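Local coordinates for protein L-serine ammonia-lyase (PDB 5C3U) that belongs to the pyridoxal-phosphate-dependent enzymes of fold type II and holds pyridoxal-5'-phosphate in a pocket between its two alpha/beta domains, at residues R54-F59 / A150-G155; E162-L167 / A195-V200; P172-C177 / P201-E206; L184-I189 / A239-S244; E206-N211 / P255-D260. All blocks are in the same frame, centred on the assembly; numbering follows the deposited sequence. Where two conformers were deposited one is given.

The five contacts trace how a two-sheet alpha/beta enzyme is put together around a cofactor. Contact 1 packs helix 52-67 on helix 150-166; contact 2 uses the far end of that second helix, about 19 Å away between contact centres, and the salt bridge R54-E162 joins the two. Contacts 3 and 5 share E206 and strand 202-207, so that strands 174-178, 202-207 and 253-258 run side by side at one end of the mixed sheet. Helix 183-194, which links the first two of these strands, enters contact 4 beside the pyridoxal-5'-phosphate. Contact 1 closes before contacts 3, 4 and 5 open, whereas contact 4 alternates with contacts 2, 3 and 5, so their segments interleave along the chain.

Contact 1 of 5, residues R54-F59 / A150-G155; sequences RGIGAF and ALIWQG
G55 and G155 let the backbones of two helices touch almost directly, and the first group of interactions is made by backbone atoms. Three CA-H...O contacts work across the crossing: G155 CA to R54 O at 3.5 Å, G55 CA to I152 O at 3.4 Å, and I152 CA to G55 O at 3.6 Å, the last nearly straight with 166° at the hydrogen. No conventional hydrogen bond crosses between the segments. This is a glycine-mediated helix crossing, in which the axes of segments 54-59 and 150-155 approach to 6.7 Å with 127° between their N-to-C directions. Helices 52-67 and 150-166 can lie so near here because neither glycine places a side chain between them.

Apolar contacts fill in around the glycines. The A58 methyl drops onto the opposite backbone, its CB 3.6 Å from G155 CA. I56 and I152 lie side by side and point the same way, CD1 to CD1 at 3.8 Å, with the I152 side chain about 6 Å from the bound pyridoxal-5'-phosphate. F59, its CG anti to the backbone N (chi1 180°), crosses L151 at about a right angle, CD1 meeting L151 CB at 4.2 Å; H149 adds an edge-to-face ring contact. Charged interactions lead elsewhere: R54 extends off the crossing to salt bridges with E43 and E162.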
# COMPACT_ATOMS: atom_id res chain seq x y z
N ARG A 54 7.03 0.86 -6.26
CA ARG A 54 7.55 2.24 -6.29
C ARG A 54 8.53 2.47 -5.14
O ARG A 54 9.71 2.79 -5.38
CB ARG A 54 6.42 3.28 -6.19
CG ARG A 54 5.45 3.25 -7.38
CD ARG A 54 4.39 4.33 -7.24
NE ARG A 54 3.43 4.23 -8.33
CZ ARG A 54 3.52 4.88 -9.49
NH1 ARG A 54 2.57 4.69 -10.40
NH2 ARG A 54 4.54 5.71 -9.74
N GLY A 55 8.04 2.35 -3.90
CA GLY A 55 8.87 2.60 -2.72
C GLY A 55 10.02 1.63 -2.61
O GLY A 55 11.19 2.03 -2.42
N ILE A 56 9.70 0.33 -2.70
CA ILE A 56 10.69 -0.72 -2.50
C ILE A 56 11.69 -0.74 -3.65
O ILE A 56 12.90 -0.90 -3.42
CB ILE A 56 10.04 -2.10 -2.24
CG1 ILE A 56 9.07 -2.02 -1.05
CG2 ILE A 56 11.10 -3.20 -2.07
CD1 ILE A 56 9.71 -1.54 0.24
N GLY A 57 11.20 -0.51 -4.87
CA GLY A 57 12.05 -0.34 -6.06
C GLY A 57 13.11 0.73 -5.87
O GLY A 57 14.27 0.51 -6.19
N ALA A 58 12.71 1.88 -5.31
CA ALA A 58 13.63 2.98 -5.10
C ALA A 58 14.71 2.63 -4.07
O ALA A 58 15.88 2.98 -4.26
CB ALA A 58 12.87 4.21 -4.63
N PHE A 59 14.29 1.99 -2.97
CA PHE A 59 15.21 1.58 -1.91
C PHE A 59 16.23 0.58 -2.47
O PHE A 59 17.45 0.75 -2.28
CB PHE A 59 14.42 0.96 -0.76
CG PHE A 59 15.28 0.49 0.39
CD1 PHE A 59 15.47 1.30 1.51
CD2 PHE A 59 15.86 -0.76 0.37
CE1 PHE A 59 16.25 0.85 2.58
CE2 PHE A 59 16.65 -1.21 1.42
CZ PHE A 59 16.84 -0.40 2.53
N ALA A 150 13.34 6.92 4.18
CA ALA A 150 13.28 8.06 3.28
C ALA A 150 13.24 7.64 1.81
O ALA A 150 12.60 8.30 1.01
CB ALA A 150 14.42 9.03 3.53
N LEU A 151 13.97 6.58 1.46
CA LEU A 151 13.98 6.14 0.05
C LEU A 151 12.63 5.61 -0.41
O LEU A 151 12.26 5.78 -1.58
CB LEU A 151 15.06 5.08 -0.19
CG LEU A 151 16.47 5.67 -0.25
CD1 LEU A 151 17.53 4.58 -0.14
CD2 LEU A 151 16.66 6.50 -1.52
N ILE A 152 11.95 4.91 0.49
CA ILE A 152 10.61 4.38 0.21
C ILE A 152 9.64 5.55 -0.02
O ILE A 152 8.87 5.55 -0.98
CB ILE A 152 10.14 3.45 1.35
CG1 ILE A 152 11.09 2.24 1.46
CG2 ILE A 152 8.71 2.99 1.13
CD1 ILE A 152 10.75 1.28 2.58
N TRP A 153 9.67 6.57 0.84
CA TRP A 153 8.79 7.71 0.60
C TRP A 153 9.05 8.39 -0.72
O TRP A 153 8.12 8.76 -1.43
CB TRP A 153 8.87 8.74 1.72
CG TRP A 153 8.93 8.10 3.08
CD1 TRP A 153 8.31 6.93 3.50
CD2 TRP A 153 9.65 8.60 4.26
NE1 TRP A 153 8.59 6.67 4.83
CE2 TRP A 153 9.41 7.64 5.33
CE3 TRP A 153 10.46 9.72 4.52
CZ2 TRP A 153 9.95 7.79 6.61
CZ3 TRP A 153 11.01 9.86 5.80
CH2 TRP A 153 10.75 8.92 6.82
N GLN A 154 10.33 8.57 -1.04
CA GLN A 154 10.73 9.18 -2.30
C GLN A 154 10.20 8.38 -3.50
O GLN A 154 9.65 8.96 -4.46
CB GLN A 154 12.25 9.26 -2.34
CG GLN A 154 12.82 10.08 -3.48
CD GLN A 154 14.25 9.69 -3.77
OE1 GLN A 154 15.19 10.33 -3.30
NE2 GLN A 154 14.43 8.60 -4.53
N GLY A 155 10.37 7.07 -3.42
CA GLY A 155 9.87 6.14 -4.44
C GLY A 155 8.37 6.26 -4.62
O GLY A 155 7.87 6.43 -5.74

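Contact 2 of 5, residues E162-L167 / A195-V200; sequences ELKTQL and ADWKDV
K164 sends its CG anti to the backbone N (chi1 -180°) and stays extended beyond it, while W197 holds CG anti to its carbonyl carbon (chi1 -82°); the lysine chain runs past the CZ2 and NE1 side of the indole toward A195. A Schellman motif ends helix 183-194, D196 turning off with positive phi, and a type I beta turn from W197 to V200 leads on to strand 202-207 of the alpha/beta fold.

The six-membered part of the indole is pushed up to helix 150-166, W197 CH2 lying 3.5 Å from K164 CA. Further out, the lysine CG passes W197 CZ2 at 3.9 Å, the two side chains running obliquely to each other. L167 touches more loosely through CD1, 4.5 Å from W197 CH2. The A195 methyl serves two neighbours: CB sits over one face of the indole, toward the rim, and meets K164 CD at 3.9 Å. D169 offers a weak, long ion pair to K164 and a weak hydrogen bond to the indole N-H.

The lysine thereby brings its ammonium to the C-terminal end of helix 183-194, where K164 NZ donates to A195 O at 2.6 Å, the donor tilted 29° from the carbonyl plane.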
# COMPACT_ATOMS: atom_id res chain seq x y z
N GLU A 162 2.93 11.38 -11.61
CA GLU A 162 2.07 10.75 -12.60
C GLU A 162 0.64 11.31 -12.57
O GLU A 162 0.08 11.67 -13.62
CB GLU A 162 2.04 9.23 -12.42
CG GLU A 162 3.23 8.50 -13.03
CD GLU A 162 3.27 7.02 -12.69
OE1 GLU A 162 4.39 6.50 -12.42
OE2 GLU A 162 2.19 6.35 -12.70
N LEU A 163 0.06 11.39 -11.37
CA LEU A 163 -1.31 11.86 -11.19
C LEU A 163 -1.52 13.27 -11.74
O LEU A 163 -2.55 13.54 -12.37
CB LEU A 163 -1.72 11.84 -9.72
CG LEU A 163 -2.08 10.50 -9.07
CD1 LEU A 163 -2.64 10.82 -7.68
CD2 LEU A 163 -3.10 9.74 -9.90
N LYS A 164 -0.54 14.14 -11.50
CA LYS A 164 -0.55 15.53 -11.97
C LYS A 164 -0.69 15.60 -13.48
O LYS A 164 -1.49 16.39 -14.00
CB LYS A 164 0.72 16.25 -11.52
CG LYS A 164 0.79 17.71 -11.96
CD LYS A 164 1.86 18.47 -11.21
CE LYS A 164 1.46 19.93 -11.12
NZ LYS A 164 2.49 20.79 -10.48
N THR A 165 0.09 14.78 -14.18
CA THR A 165 0.01 14.71 -15.63
C THR A 165 -1.33 14.15 -16.07
O THR A 165 -2.04 14.75 -16.89
CB THR A 165 1.17 13.86 -16.20
OG1 THR A 165 2.41 14.48 -15.87
CG2 THR A 165 1.06 13.75 -17.71
N GLN A 166 -1.70 13.00 -15.51
CA GLN A 166 -2.92 12.31 -15.91
C GLN A 166 -4.18 13.12 -15.65
O GLN A 166 -5.16 12.98 -16.37
CB GLN A 166 -3.01 10.94 -15.23
CG GLN A 166 -1.93 10.00 -15.72
CD GLN A 166 -1.89 8.70 -14.94
OE1 GLN A 166 -1.96 8.69 -13.71
NE2 GLN A 166 -1.73 7.59 -15.65
N LEU A 167 -4.15 13.99 -14.64
CA LEU A 167 -5.31 14.83 -14.34
C LEU A 167 -5.19 16.24 -14.93
O LEU A 167 -5.93 17.15 -14.55
CB LEU A 167 -5.54 14.94 -12.83
CG LEU A 167 -5.99 13.67 -12.11
CD1 LEU A 167 -5.93 13.91 -10.61
CD2 LEU A 167 -7.40 13.27 -12.56
N ALA A 195 4.44 19.00 -6.03
CA ALA A 195 3.57 19.34 -7.17
C ALA A 195 2.84 20.68 -7.00
O ALA A 195 2.09 21.10 -7.89
CB ALA A 195 2.54 18.24 -7.39
N ASP A 196 3.05 21.33 -5.86
CA ASP A 196 2.30 22.51 -5.41
C ASP A 196 0.80 22.24 -5.34
O ASP A 196 -0.02 23.01 -5.84
CB ASP A 196 2.63 23.76 -6.25
CG ASP A 196 2.20 25.05 -5.57
OD1 ASP A 196 2.36 25.18 -4.33
OD2 ASP A 196 1.70 25.95 -6.27
N TRP A 197 0.46 21.13 -4.70
CA TRP A 197 -0.91 20.71 -4.48
C TRP A 197 -1.08 20.54 -3.02
O TRP A 197 -1.64 19.54 -2.54
CB TRP A 197 -1.17 19.39 -5.19
CG TRP A 197 -1.48 19.53 -6.65
CD1 TRP A 197 -1.35 20.67 -7.45
CD2 TRP A 197 -1.96 18.48 -7.55
NE1 TRP A 197 -1.72 20.40 -8.74
CE2 TRP A 197 -2.09 19.11 -8.87
CE3 TRP A 197 -2.29 17.14 -7.40
CZ2 TRP A 197 -2.53 18.41 -9.97
CZ3 TRP A 197 -2.73 16.43 -8.53
CH2 TRP A 197 -2.85 17.06 -9.78
N LYS A 198 -0.63 21.56 -2.30
CA LYS A 198 -0.52 21.54 -0.84
C LYS A 198 -1.87 21.53 -0.14
O LYS A 198 -1.94 21.24 1.05
CB LYS A 198 0.30 22.73 -0.36
CG LYS A 198 1.70 22.82 -0.94
CD LYS A 198 2.22 24.24 -0.88
CE LYS A 198 2.78 24.60 0.50
NZ LYS A 198 4.26 24.43 0.55
N ASP A 199 -2.93 21.85 -0.89
CA ASP A 199 -4.28 21.94 -0.34
C ASP A 199 -5.16 20.71 -0.61
O ASP A 199 -6.26 20.63 -0.08
CB ASP A 199 -4.97 23.21 -0.86
CG ASP A 199 -4.18 24.47 -0.53
OD1 ASP A 199 -3.75 24.62 0.63
OD2 ASP A 199 -3.98 25.32 -1.44
N VAL A 200 -4.66 19.77 -1.41
CA VAL A 200 -5.39 18.52 -1.71
C VAL A 200 -5.45 17.64 -0.46
O VAL A 200 -4.41 17.22 0.05
CB VAL A 200 -4.73 17.78 -2.90
CG1 VAL A 200 -5.35 16.41 -3.13
CG2 VAL A 200 -4.80 18.61 -4.18

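Contact 3 of 5, residues P172-C177 / P201-E206; sequences PAAIIC and PVIAVE
I176 and I203 stand on one face of two neighbouring strands, and I175, V202, C177 and A204 on the other, so each pair in register sends both side chains the same way. On the first face the far end of I203 does the reaching: chi1 (-60°) sets CG1 anti to the carbonyl carbon, and from there CD1 reaches the A174 methyl CB at 3.6 Å. The same CD1 is 4.2 Å from I176 CG1. On the opposite face, V202 holds CG1 anti to its backbone N (chi1 179°), and this methyl touches C177 CB at 3.8 Å. The C177 sulphur packs on L184 and the backbone of L185.

A regular ladder underlies these pairs. I175 N binds P201 O at 3.1 Å, I175 O receives I203 N at 2.8 Å, and the exchange continues from C177 N to I203 O and from V205 N to C177 O. The ladder opens beside P201, whose CD lies 3.2 Å from A173 O.

Helix 183-194 covers the face of I175, C177 and V202 through L184, L185 and L192; helix 280-290 covers that of I176 and I203 through A285 and L288. Two parallel strands, 17° apart in direction and joined by a helix on one face, are the arrangement of a beta-alpha-beta crossover, here strand 174-178, helix 183-194 and strand 202-207.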
# COMPACT_ATOMS: atom_id res chain seq x y z
N PRO A 172 -7.25 17.27 -7.54
CA PRO A 172 -8.53 16.64 -7.24
C PRO A 172 -9.04 17.12 -5.89
O PRO A 172 -8.30 17.72 -5.12
CB PRO A 172 -8.19 15.15 -7.19
CG PRO A 172 -6.76 15.10 -6.79
CD PRO A 172 -6.11 16.36 -7.32
N ALA A 173 -10.32 16.85 -5.64
CA ALA A 173 -10.96 17.17 -4.38
C ALA A 173 -10.40 16.33 -3.23
O ALA A 173 -10.44 16.74 -2.08
CB ALA A 173 -12.46 16.93 -4.49
N ALA A 174 -9.92 15.13 -3.55
CA ALA A 174 -9.31 14.27 -2.53
C ALA A 174 -8.55 13.13 -3.18
O ALA A 174 -8.84 12.74 -4.32
CB ALA A 174 -10.37 13.70 -1.60
N ILE A 175 -7.59 12.61 -2.43
CA ILE A 175 -6.88 11.37 -2.77
C ILE A 175 -7.10 10.43 -1.60
O ILE A 175 -6.85 10.80 -0.47
CB ILE A 175 -5.38 11.62 -3.00
CG1 ILE A 175 -5.20 12.53 -4.23
CG2 ILE A 175 -4.64 10.29 -3.22
CD1 ILE A 175 -3.78 12.99 -4.46
N ILE A 176 -7.62 9.23 -1.89
CA ILE A 176 -7.91 8.24 -0.86
C ILE A 176 -6.78 7.23 -0.85
O ILE A 176 -6.50 6.60 -1.87
CB ILE A 176 -9.25 7.51 -1.09
CG1 ILE A 176 -10.38 8.53 -1.31
CG2 ILE A 176 -9.53 6.55 0.06
CD1 ILE A 176 -11.72 7.88 -1.63
N CYS A 177 -6.15 7.08 0.32
CA CYS A 177 -4.86 6.38 0.43
C CYS A 177 -4.91 5.40 1.62
O CYS A 177 -5.06 5.82 2.77
CB CYS A 177 -3.73 7.40 0.60
SG CYS A 177 -2.08 6.70 0.82
N PRO A 201 -6.67 17.37 0.06
CA PRO A 201 -6.82 16.50 1.23
C PRO A 201 -6.46 15.06 0.88
O PRO A 201 -6.74 14.61 -0.23
CB PRO A 201 -8.33 16.54 1.54
CG PRO A 201 -8.90 17.63 0.70
CD PRO A 201 -7.96 17.85 -0.45
N VAL A 202 -5.81 14.38 1.81
CA VAL A 202 -5.57 12.95 1.67
C VAL A 202 -6.45 12.28 2.72
O VAL A 202 -6.39 12.63 3.90
CB VAL A 202 -4.08 12.57 1.86
CG1 VAL A 202 -3.90 11.07 1.73
CG2 VAL A 202 -3.20 13.31 0.86
N ILE A 203 -7.30 11.36 2.28
CA ILE A 203 -8.07 10.58 3.20
C ILE A 203 -7.26 9.32 3.46
O ILE A 203 -7.03 8.51 2.54
CB ILE A 203 -9.49 10.33 2.68
CG1 ILE A 203 -10.16 11.69 2.48
CG2 ILE A 203 -10.29 9.49 3.67
CD1 ILE A 203 -11.16 11.72 1.36
N ALA A 204 -6.80 9.19 4.70
CA ALA A 204 -5.90 8.11 5.11
C ALA A 204 -6.75 7.00 5.71
O ALA A 204 -7.24 7.14 6.82
CB ALA A 204 -4.89 8.63 6.14
N VAL A 205 -6.89 5.88 5.00
CA VAL A 205 -7.84 4.85 5.42
C VAL A 205 -7.16 3.63 6.05
O VAL A 205 -6.18 3.13 5.53
CB VAL A 205 -8.79 4.44 4.26
CG1 VAL A 205 -8.00 4.03 3.02
CG2 VAL A 205 -9.72 3.31 4.70
N GLU A 206 -7.71 3.16 7.16
CA GLU A 206 -7.26 1.97 7.86
C GLU A 206 -8.51 1.14 8.16
O GLU A 206 -9.63 1.58 7.89
CB GLU A 206 -6.59 2.37 9.20
CG GLU A 206 -5.19 2.98 9.07
CD GLU A 206 -4.62 3.47 10.40
OE1 GLU A 206 -5.28 4.31 11.07
OE2 GLU A 206 -3.50 3.02 10.78

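Contact 4 of 5, residues L184-I189 / A239-S244; sequences LLNGVI and AVSSKS. With PLP (pyridoxal-5'-phosphate), chain B.
The flat carboxamide of N186 has the first carbons of the K243 side chain, CB and CG, over one face, with K243 CG 3.8 Å from N186 CG, and two serine hydroxyls about its polar rim. Almost in the amide plane, N186 ND2 donates to S241 OG at 3.0 Å with 161° at the hydrogen. At the other branch, S244 OG donates to N186 OD1 at 2.8 Å, tilted 26° out of the carbonyl plane. S241 OG in turn gives its hydrogen to S244 OG at 2.7 Å. W153 packs against both N186 and K243.

S241 is the N-cap residue of helix 242-250, and the asparagine belongs to helix 183-194, so the contact joins one helix to the first turn of another. L184, two residues before N186, gives its backbone N to PLP O1P at 2.9 Å. The backbone N atoms of G180, G181 and G182 bind the cofactor as well, and S241 bonds by its backbone to G181.

Amide and two hydroxyls therefore close a ring of three hydrogen bonds in which each group donates once and accepts once. Such a circuit is probably cooperative, and it fixes the rotation of the buried amide, while the N-terminus of helix 183-194, whose L184 N-H meets the phosphate, would probably help to stabilise its charge.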
# COMPACT_ATOMS: atom_id res chain seq x y z
N LEU A 184 3.47 4.89 2.06
CA LEU A 184 2.76 5.40 0.88
C LEU A 184 2.18 6.77 1.18
O LEU A 184 2.37 7.72 0.42
CB LEU A 184 1.66 4.42 0.46
CG LEU A 184 0.80 4.83 -0.73
CD1 LEU A 184 1.62 5.09 -1.99
CD2 LEU A 184 -0.26 3.74 -0.95
N LEU A 185 1.51 6.85 2.33
CA LEU A 185 1.02 8.12 2.83
C LEU A 185 2.07 9.23 2.76
O LEU A 185 1.81 10.30 2.22
CB LEU A 185 0.49 7.97 4.25
CG LEU A 185 -0.00 9.30 4.82
CD1 LEU A 185 -1.17 9.84 3.99
CD2 LEU A 185 -0.36 9.19 6.29
N ASN A 186 3.24 8.97 3.34
CA ASN A 186 4.35 9.95 3.32
C ASN A 186 4.75 10.36 1.91
O ASN A 186 4.95 11.55 1.63
CB ASN A 186 5.58 9.42 4.09
CG ASN A 186 5.31 9.15 5.56
OD1 ASN A 186 4.28 9.56 6.11
ND2 ASN A 186 6.23 8.43 6.21
N GLY A 187 4.89 9.39 1.01
CA GLY A 187 5.20 9.71 -0.38
C GLY A 187 4.11 10.56 -1.04
O GLY A 187 4.40 11.49 -1.79
N VAL A 188 2.85 10.23 -0.77
CA VAL A 188 1.75 11.01 -1.33
C VAL A 188 1.80 12.47 -0.87
O VAL A 188 1.81 13.41 -1.69
CB VAL A 188 0.39 10.33 -1.05
CG1 VAL A 188 -0.77 11.22 -1.49
CG2 VAL A 188 0.31 9.00 -1.80
N ILE A 189 1.91 12.67 0.44
CA ILE A 189 1.96 14.03 0.97
C ILE A 189 3.19 14.78 0.43
O ILE A 189 3.08 15.93 -0.02
CB ILE A 189 1.95 14.03 2.49
CG1 ILE A 189 0.61 13.50 3.02
CG2 ILE A 189 2.22 15.43 3.03
CD1 ILE A 189 0.68 13.12 4.49
N ALA A 239 3.13 0.22 14.76
CA ALA A 239 3.18 1.67 14.90
C ALA A 239 3.26 2.32 13.53
O ALA A 239 3.70 1.70 12.56
CB ALA A 239 4.39 2.07 15.74
N VAL A 240 2.84 3.56 13.44
CA VAL A 240 2.99 4.28 12.18
C VAL A 240 4.34 5.01 12.21
O VAL A 240 4.90 5.24 13.29
CB VAL A 240 1.78 5.21 11.93
CG1 VAL A 240 1.90 6.52 12.70
CG2 VAL A 240 1.55 5.46 10.44
N SER A 241 4.89 5.34 11.03
CA SER A 241 6.18 6.04 11.01
C SER A 241 6.05 7.41 11.66
O SER A 241 5.03 8.09 11.49
CB SER A 241 6.68 6.22 9.59
OG SER A 241 5.90 7.16 8.91
N SER A 242 7.08 7.81 12.40
CA SER A 242 7.10 9.16 13.02
C SER A 242 6.94 10.29 11.98
O SER A 242 6.39 11.36 12.28
CB SER A 242 8.39 9.35 13.81
OG SER A 242 9.47 9.38 12.91
N LYS A 243 7.42 10.04 10.76
CA LYS A 243 7.26 11.01 9.67
C LYS A 243 5.78 11.23 9.33
O LYS A 243 5.41 12.33 8.97
CB LYS A 243 8.04 10.56 8.43
CG LYS A 243 7.92 11.44 7.18
CD LYS A 243 8.38 12.88 7.40
CE LYS A 243 9.87 13.00 7.62
NZ LYS A 243 10.35 14.35 7.21
N SER A 244 4.96 10.18 9.44
CA SER A 244 3.54 10.27 9.08
C SER A 244 2.81 11.27 9.97
O SER A 244 2.03 12.10 9.49
CB SER A 244 2.85 8.90 9.18
OG SER A 244 3.41 8.01 8.23
N1 PLP B . -1.94 -1.49 0.23
C2 PLP B . -1.13 -2.48 -0.19
C2A PLP B . -1.62 -3.61 -1.06
C3 PLP B . 0.28 -2.46 0.22
O3 PLP B . 1.13 -3.45 -0.20
C4 PLP B . 0.72 -1.33 1.06
C4A PLP B . 2.13 -1.24 1.47
C5 PLP B . -0.26 -0.29 1.47
C6 PLP B . -1.57 -0.45 1.00
C5A PLP B . 0.12 0.90 2.34
O4P PLP B . 1.29 0.57 3.07
P PLP B . 2.20 1.55 3.99
O1P PLP B . 3.21 2.21 3.12
O2P PLP B . 1.28 2.51 4.76
O3P PLP B . 2.78 0.51 4.90

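Contact 5 of 5, residues E206-N211 / P255-D260; sequences ETHGSN and PFAVSD
V258 O is approached by three groups from the other strand's end: H208 N donates to it at 3.0 Å, with 140° at the hydrogen, T207 CA lies 3.0 Å from V258 O in a CA-H...O contact, and the imidazole of H208 lies with one face over it. The histidine chi1 of -63° sets CG beside the backbone N, on the side from which the ring can lie over V258 O. The CD2 corner of the ring also touches the A257 methyl, H208 CD2 to A257 CB at 3.4 Å. A water in the ring plane, at the NE2 edge, donates to A257 O at 2.7 Å and makes a weak bond to H208 NE2. A second water accepts from G209 N at 2.8 Å and bonds weakly to D260 OD1.

Ordinary strand pairing precedes this end, with E206 N bound to F256 O at 3.0 Å and V258 N to E206 O at 2.9 Å. T207 and D260 meet through T207 CB and D260 OD1, 3.7 Å apart, and both find a polar partner in the hydroxyl of T230. The E206 carboxylate is spent on F213 N and Q214 N in the first turn of helix 212-219, while S259 OG accepts from M262 N and caps helix 260-274.

Two parallel strands thus finish together, each giving way to a helix, as at the C-terminal edge of an alpha/beta sheet; 253-258 is the outermost strand on this side of the mixed sheet.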
# COMPACT_ATOMS: atom_id res chain seq x y z
N GLU A 206 -7.71 3.16 7.16
CA GLU A 206 -7.26 1.97 7.86
C GLU A 206 -8.51 1.14 8.16
O GLU A 206 -9.63 1.58 7.89
CB GLU A 206 -6.59 2.37 9.20
CG GLU A 206 -5.19 2.98 9.07
CD GLU A 206 -4.62 3.47 10.40
OE1 GLU A 206 -5.28 4.31 11.07
OE2 GLU A 206 -3.50 3.02 10.78
N THR A 207 -8.32 -0.06 8.68
CA THR A 207 -9.45 -0.84 9.19
C THR A 207 -9.42 -0.76 10.69
O THR A 207 -8.36 -0.54 11.27
CB THR A 207 -9.42 -2.33 8.78
OG1 THR A 207 -8.26 -2.96 9.35
CG2 THR A 207 -9.46 -2.50 7.25
N HIS A 208 -10.58 -0.97 11.34
CA HIS A 208 -10.66 -0.83 12.79
C HIS A 208 -9.72 -1.76 13.51
O HIS A 208 -9.22 -1.42 14.58
CB HIS A 208 -12.09 -1.07 13.27
CG HIS A 208 -13.08 -0.07 12.74
ND1 HIS A 208 -14.21 -0.44 12.10
CD2 HIS A 208 -13.09 1.31 12.78
CE1 HIS A 208 -14.89 0.66 11.73
NE2 HIS A 208 -14.21 1.73 12.13
N GLY A 209 -9.45 -2.92 12.92
CA GLY A 209 -8.58 -3.94 13.52
C GLY A 209 -7.13 -3.53 13.69
O GLY A 209 -6.42 -4.11 14.49
N SER A 210 -6.68 -2.51 12.95
CA SER A 210 -5.30 -2.02 13.09
C SER A 210 -5.21 -0.54 12.69
O SER A 210 -4.91 -0.19 11.55
CB SER A 210 -4.32 -2.88 12.26
OG SER A 210 -2.97 -2.57 12.57
N ASN A 211 -5.49 0.35 13.64
CA ASN A 211 -5.68 1.75 13.28
C ASN A 211 -4.63 2.68 13.91
O ASN A 211 -4.96 3.77 14.41
CB ASN A 211 -7.12 2.18 13.63
CG ASN A 211 -7.35 2.37 15.12
OD1 ASN A 211 -6.77 1.67 15.97
ND2 ASN A 211 -8.22 3.32 15.46
N PRO A 255 -7.84 11.10 8.81
CA PRO A 255 -7.76 9.68 9.13
C PRO A 255 -9.18 9.12 9.19
O PRO A 255 -10.10 9.75 9.74
CB PRO A 255 -7.13 9.66 10.54
CG PRO A 255 -6.62 11.05 10.77
CD PRO A 255 -7.56 11.93 9.99
N PHE A 256 -9.38 7.97 8.57
CA PHE A 256 -10.68 7.33 8.58
C PHE A 256 -10.51 5.82 8.71
O PHE A 256 -9.54 5.25 8.21
CB PHE A 256 -11.45 7.69 7.31
CG PHE A 256 -12.93 7.50 7.42
CD1 PHE A 256 -13.73 8.46 8.05
CD2 PHE A 256 -13.53 6.36 6.91
CE1 PHE A 256 -15.11 8.27 8.16
CE2 PHE A 256 -14.90 6.17 7.01
CZ PHE A 256 -15.69 7.12 7.64
N ALA A 257 -11.42 5.17 9.42
CA ALA A 257 -11.32 3.72 9.58
C ALA A 257 -12.61 3.06 9.13
O ALA A 257 -13.68 3.56 9.42
CB ALA A 257 -11.03 3.37 11.03
N VAL A 258 -12.47 1.96 8.39
CA VAL A 258 -13.60 1.14 7.95
C VAL A 258 -13.51 -0.28 8.54
O VAL A 258 -12.46 -0.70 9.04
CB VAL A 258 -13.66 1.05 6.40
CG1 VAL A 258 -13.68 2.44 5.76
CG2 VAL A 258 -12.52 0.20 5.84
N SER A 259 -14.61 -1.03 8.52
CA SER A 259 -14.60 -2.39 9.07
C SER A 259 -14.05 -3.39 8.04
O SER A 259 -13.99 -3.09 6.85
CB SER A 259 -16.02 -2.82 9.42
OG SER A 259 -16.82 -2.84 8.24
N ASP A 260 -13.69 -4.57 8.52
CA ASP A 260 -13.29 -5.67 7.62
C ASP A 260 -14.42 -6.01 6.65
O ASP A 260 -14.15 -6.32 5.48
CB ASP A 260 -12.86 -6.88 8.43
CG ASP A 260 -11.39 -6.82 8.84
OD1 ASP A 260 -10.73 -5.78 8.62
OD2 ASP A 260 -10.88 -7.82 9.39
O HOH W 1 -15.12 4.80 11.30
O HOH W 2 -11.10 -4.25 11.12